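Local coordinates for ARO (armadillo repeats only protein) (PDB 5EWP) that probably serves as an armadillo-repeat protein-binding scaffold in the translocation and attachment of rhoptries to the apical pole of the malaria parasite, at residues 93-98 with 104-109; 193-198 with 240-245. One frame throughout, in Å; residues are numbered along the deposited sequence.

Interaction 1: 93-98 with 104-109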
loop_
_atom_site.group_PDB
_atom_site.type_symbol
_atom_site.label_atom_id
_atom_site.label_comp_id
_atom_site.label_asym_id
_atom_site.label_seq_id
_atom_site.Cartn_x
_atom_site.Cartn_y
_atom_site.Cartn_z
ATOM N N ASN A 93 7.613 -11.550 0.468
ATOM C CA ASN A 93 7.948 -12.525 1.495
ATOM C C ASN A 93 7.828 -11.924 2.899
ATOM O O ASN A 93 7.383 -12.589 3.840
ATOM C CB ASN A 93 9.360 -13.049 1.274
ATOM C CG ASN A 93 9.669 -14.235 2.136
ATOM O OD1 ASN A 93 8.892 -15.188 2.190
ATOM N ND2 ASN A 93 10.804 -14.191 2.822
ATOM N N LEU A 94 8.218 -10.661 3.046
ATOM C CA LEU A 94 8.105 -9.999 4.357
ATOM C C LEU A 94 6.628 -9.805 4.746
ATOM O O LEU A 94 6.276 -9.806 5.918
ATOM C CB LEU A 94 8.837 -8.658 4.336
ATOM C CG LEU A 94 10.368 -8.639 4.332
ATOM C CD1 LEU A 94 10.875 -7.199 4.412
ATOM C CD2 LEU A 94 10.884 -9.413 5.501
ATOM N N LEU A 95 5.757 -9.669 3.756
ATOM C CA LEU A 95 4.329 -9.529 4.026
ATOM C C LEU A 95 3.759 -10.766 4.722
ATOM O O LEU A 95 2.712 -10.700 5.359
ATOM C CB LEU A 95 3.561 -9.270 2.721
ATOM C CG LEU A 95 3.857 -7.931 2.046
ATOM C CD1 LEU A 95 3.106 -7.840 0.710
ATOM C CD2 LEU A 95 3.459 -6.771 2.949
ATOM N N LYS A 96 4.448 -11.892 4.590
ATOM C CA LYS A 96 4.009 -13.148 5.212
ATOM C C LYS A 96 4.415 -13.246 6.677
ATOM O O LYS A 96 4.038 -14.204 7.379
ATOM C CB LYS A 96 4.588 -14.334 4.453
ATOM C CG LYS A 96 4.197 -14.379 2.984
ATOM C CD LYS A 96 5.037 -15.404 2.245
ATOM C CE LYS A 96 4.745 -15.379 0.747
ATOM N NZ LYS A 96 5.722 -16.205 -0.011
ATOM N N SER A 97 5.194 -12.271 7.141
ATOM C CA SER A 97 5.755 -12.319 8.499
ATOM C C SER A 97 4.714 -12.040 9.588
ATOM O O SER A 97 3.750 -11.321 9.372
ATOM C CB SER A 97 6.917 -11.316 8.631
ATOM O OG SER A 97 7.420 -11.279 9.961
ATOM N N HIS A 98 4.896 -12.647 10.754
ATOM C CA HIS A 98 4.084 -12.298 11.924
ATOM C C HIS A 98 4.736 -11.199 12.767
ATOM O O HIS A 98 4.279 -10.880 13.880
ATOM C CB HIS A 98 3.779 -13.548 12.745
ATOM C CG HIS A 98 2.679 -14.376 12.150
ATOM N ND1 HIS A 98 2.020 -15.366 12.849
ATOM C CD2 HIS A 98 2.111 -14.345 10.920
ATOM C CE1 HIS A 98 1.099 -15.910 12.075
ATOM N NE2 HIS A 98 1.133 -15.310 10.898
ATOM N N HIS A 104 4.987 -4.011 8.066
ATOM C CA HIS A 104 4.827 -2.577 7.832
ATOM C C HIS A 104 5.879 -2.022 6.889
ATOM O O HIS A 104 5.561 -1.244 6.001
ATOM C CB HIS A 104 4.872 -1.817 9.150
ATOM C CG HIS A 104 3.654 -2.008 9.992
ATOM N ND1 HIS A 104 3.550 -1.501 11.271
ATOM C CD2 HIS A 104 2.472 -2.612 9.728
ATOM C CE1 HIS A 104 2.369 -1.819 11.771
ATOM N NE2 HIS A 104 1.690 -2.482 10.849
ATOM N N ALA A 105 7.128 -2.424 7.084
ATOM C CA ALA A 105 8.210 -1.927 6.247
ATOM C C ALA A 105 7.996 -2.341 4.792
ATOM O O ALA A 105 8.232 -1.551 3.880
ATOM C CB ALA A 105 9.562 -2.433 6.761
ATOM N N ALA A 106 7.534 -3.573 4.590
ATOM C CA ALA A 106 7.239 -4.077 3.242
ATOM C C ALA A 106 6.089 -3.324 2.588
ATOM O O ALA A 106 6.148 -3.005 1.405
ATOM C CB ALA A 106 6.919 -5.601 3.293
ATOM N N VAL A 107 5.038 -3.044 3.348
ATOM C CA VAL A 107 3.930 -2.258 2.825
ATOM C C VAL A 107 4.386 -0.850 2.436
ATOM O O VAL A 107 4.071 -0.373 1.345
ATOM C CB VAL A 107 2.779 -2.168 3.855
ATOM C CG1 VAL A 107 1.785 -1.082 3.466
ATOM C CG2 VAL A 107 2.084 -3.522 3.974
ATOM N N VAL A 108 5.135 -0.189 3.319
ATOM C CA VAL A 108 5.646 1.142 2.985
ATOM C C VAL A 108 6.517 1.103 1.714
ATOM O O VAL A 108 6.311 1.917 0.795
ATOM C CB VAL A 108 6.454 1.746 4.151
ATOM C CG1 VAL A 108 7.127 3.057 3.709
ATOM C CG2 VAL A 108 5.531 1.964 5.356
ATOM N N ALA A 109 7.448 0.151 1.638
ATOM C CA ALA A 109 8.322 0.039 0.451
ATOM C C ALA A 109 7.507 -0.176 -0.816
ATOM O O ALA A 109 7.712 0.511 -1.819
ATOM C CB ALA A 109 9.329 -1.102 0.599
#
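Leu94 and Ala106 bring the end of helix 87-95 against helix 100-113, the backbones coming closest at their CA atoms, 6.1 Å apart. The chain turns from one helix into the other within a few residues, a helical hairpin of the armadillo solenoid, and the contact packs the two helices together next to the connecting turn. No hydrogen bond crosses it; the join is purely apolar. The methyl of Ala106 is the meeting point for both leucines: Leu94 and Ala106 aim their CB atoms at each other and meet CB to CB at 3.8 Å, so the two backbones can come close. Leu94 gives only the root of its side chain to this pair, and it also touches Ala63 of helix 58-70. Leu95 reaches in with its far end instead. Its CG lies beside the backbone N (chi1 -67°); chi2 of 176° sends CD1 straight on from CA, and the other branch, CD2, folds over Ala106, 3.7 Å from Ala106 CB. Beyond, Val107 packs on Met144, Ala147 and Cys148, which places this face of helix 100-113 against helix 142-156. The side chains of Leu95 and Val107 cross at about a right angle, Leu95 CD2 resting 3.7 Å from Val107 CG2.

Interaction 2: 193-198 with 240-245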
loop_
_atom_site.group_PDB
_atom_site.type_symbol
_atom_site.label_atom_id
_atom_site.label_comp_id
_atom_site.label_asym_id
_atom_site.label_seq_id
_atom_site.Cartn_x
_atom_site.Cartn_y
_atom_site.Cartn_z
ATOM N N THR A 193 -8.821 8.798 4.019
ATOM C CA THR A 193 -8.893 7.435 3.521
ATOM C C THR A 193 -10.230 7.199 2.821
ATOM O O THR A 193 -10.274 6.556 1.776
ATOM C CB THR A 193 -8.698 6.416 4.664
ATOM O OG1 THR A 193 -7.427 6.641 5.282
ATOM C CG2 THR A 193 -8.762 4.987 4.145
ATOM N N GLN A 194 -11.310 7.742 3.378
ATOM C CA GLN A 194 -12.624 7.601 2.756
ATOM C C GLN A 194 -12.673 8.247 1.372
ATOM O O GLN A 194 -13.185 7.660 0.413
ATOM C CB GLN A 194 -13.713 8.203 3.651
ATOM C CG GLN A 194 -14.049 7.363 4.872
ATOM C CD GLN A 194 -13.048 7.531 6.005
ATOM O OE1 GLN A 194 -12.132 8.349 5.923
ATOM N NE2 GLN A 194 -13.223 6.756 7.074
ATOM N N LEU A 195 -12.136 9.456 1.276
ATOM C CA LEU A 195 -12.113 10.179 0.016
ATOM C C LEU A 195 -11.249 9.450 -1.005
ATOM O O LEU A 195 -11.623 9.338 -2.176
ATOM C CB LEU A 195 -11.618 11.607 0.223
ATOM C CG LEU A 195 -11.580 12.472 -1.039
ATOM C CD1 LEU A 195 -12.873 12.378 -1.821
ATOM C CD2 LEU A 195 -11.328 13.912 -0.638
ATOM N N GLU A 196 -10.100 8.943 -0.562
ATOM C CA GLU A 196 -9.220 8.208 -1.475
ATOM C C GLU A 196 -9.908 6.943 -1.986
ATOM O O GLU A 196 -9.798 6.593 -3.162
ATOM C CB GLU A 196 -7.888 7.873 -0.791
ATOM C CG GLU A 196 -7.058 9.110 -0.471
ATOM C CD GLU A 196 -5.809 8.808 0.341
ATOM O OE1 GLU A 196 -5.544 7.618 0.630
ATOM O OE2 GLU A 196 -5.098 9.771 0.702
ATOM N N ALA A 197 -10.659 6.284 -1.107
ATOM C CA ALA A 197 -11.361 5.068 -1.484
ATOM C C ALA A 197 -12.438 5.340 -2.546
ATOM O O ALA A 197 -12.682 4.504 -3.401
ATOM C CB ALA A 197 -11.972 4.402 -0.242
ATOM N N ILE A 198 -13.075 6.506 -2.495
ATOM C CA ILE A 198 -14.022 6.894 -3.536
ATOM C C ILE A 198 -13.305 6.903 -4.881
ATOM O O ILE A 198 -13.772 6.321 -5.858
ATOM C CB ILE A 198 -14.623 8.281 -3.286
ATOM C CG1 ILE A 198 -15.533 8.255 -2.062
ATOM C CG2 ILE A 198 -15.425 8.746 -4.512
ATOM C CD1 ILE A 198 -15.991 9.631 -1.626
ATOM N N ALA A 240 -18.048 15.427 0.185
ATOM C CA ALA A 240 -19.488 15.381 -0.035
ATOM C C ALA A 240 -19.793 15.368 -1.524
ATOM O O ALA A 240 -20.652 14.611 -1.994
ATOM C CB ALA A 240 -20.158 16.547 0.635
ATOM N N GLU A 241 -19.085 16.216 -2.267
ATOM C CA GLU A 241 -19.206 16.233 -3.719
ATOM C C GLU A 241 -18.765 14.927 -4.381
ATOM O O GLU A 241 -19.471 14.414 -5.247
ATOM C CB GLU A 241 -18.402 17.414 -4.294
ATOM N N ALA A 242 -17.608 14.403 -3.980
ATOM C CA ALA A 242 -17.078 13.172 -4.563
ATOM C C ALA A 242 -18.027 12.008 -4.309
ATOM O O ALA A 242 -18.284 11.188 -5.199
ATOM C CB ALA A 242 -15.695 12.864 -4.009
ATOM N N SER A 243 -18.562 11.966 -3.091
ATOM C CA SER A 243 -19.510 10.930 -2.692
ATOM C C SER A 243 -20.770 11.013 -3.526
ATOM O O SER A 243 -21.275 9.999 -4.010
ATOM C CB SER A 243 -19.857 11.057 -1.211
ATOM O OG SER A 243 -18.693 11.287 -0.434
ATOM N N ASN A 244 -21.267 12.232 -3.703
ATOM C CA ASN A 244 -22.425 12.463 -4.551
ATOM C C ASN A 244 -22.191 11.970 -5.973
ATOM O O ASN A 244 -23.045 11.298 -6.549
ATOM C CB ASN A 244 -22.794 13.950 -4.565
ATOM C CG ASN A 244 -24.196 14.198 -5.097
ATOM O OD1 ASN A 244 -25.109 13.398 -4.878
ATOM N ND2 ASN A 244 -24.373 15.312 -5.799
ATOM N N VAL A 245 -21.022 12.296 -6.523
ATOM C CA VAL A 245 -20.673 11.920 -7.891
ATOM C C VAL A 245 -20.656 10.405 -8.117
ATOM O O VAL A 245 -21.250 9.913 -9.082
ATOM C CB VAL A 245 -19.301 12.497 -8.293
ATOM C CG1 VAL A 245 -18.842 11.920 -9.624
ATOM C CG2 VAL A 245 -19.368 14.017 -8.366
#
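Ile198, whose CB is directed toward helix 237-250, meets Ala242 and Ser243 with different branches. CG1 stands beside the backbone N (chi1 -68°), and an extended chi2 sends CD1 outward until it lies 3.4 Å from Ser243 OG, a van der Waals touch to an oxygen whose hydrogen-bond partner is the backbone carbonyl of Leu239, one turn earlier. The other branch, CG2, turns to the Ala242 backbone, 3.8 Å from Ala242 O. Leu195, one turn before Ile198, takes a different first torsion: CG is anti to the backbone N (chi1 -179°), and the bend at chi2 brings CD1 to 3.6 Å from Ala242 CB. That methyl is therefore shared, with Ile198 CD1 on it as well at 4.0 Å from Ala242 CB. In the armadillo solenoid this joins two helices far apart in sequence, the axes of the two short segments 9.9 Å apart at closest approach and inclined by 32° with the same general N-to-C sense. Leu239 and Leu246 of helix 237-250 and Leu228 of helix 224-231 also pack on Ile198, and Leu179 touches it from a loop.

Interactions 1 and 2 lie on opposite sides of the chain's centre, about 28 Å apart between their own centres and about 12 Å at their nearest atoms, so they do not touch. In sequence they follow one another. Interaction 1 joins two helices linked by a short turn; interaction 2 spans 41 intervening residues and ties helix 192-205 to the C-terminal helix 237-250. Helix 142-156 lies between them: Met144, Ala147 and Cys148 receive Val107 of interaction 1, while Ala146 meets Thr193 and Glu196 beside interaction 2. In each, an alanine methyl takes contacts from two larger aliphatic side chains, in a single-chain assembly.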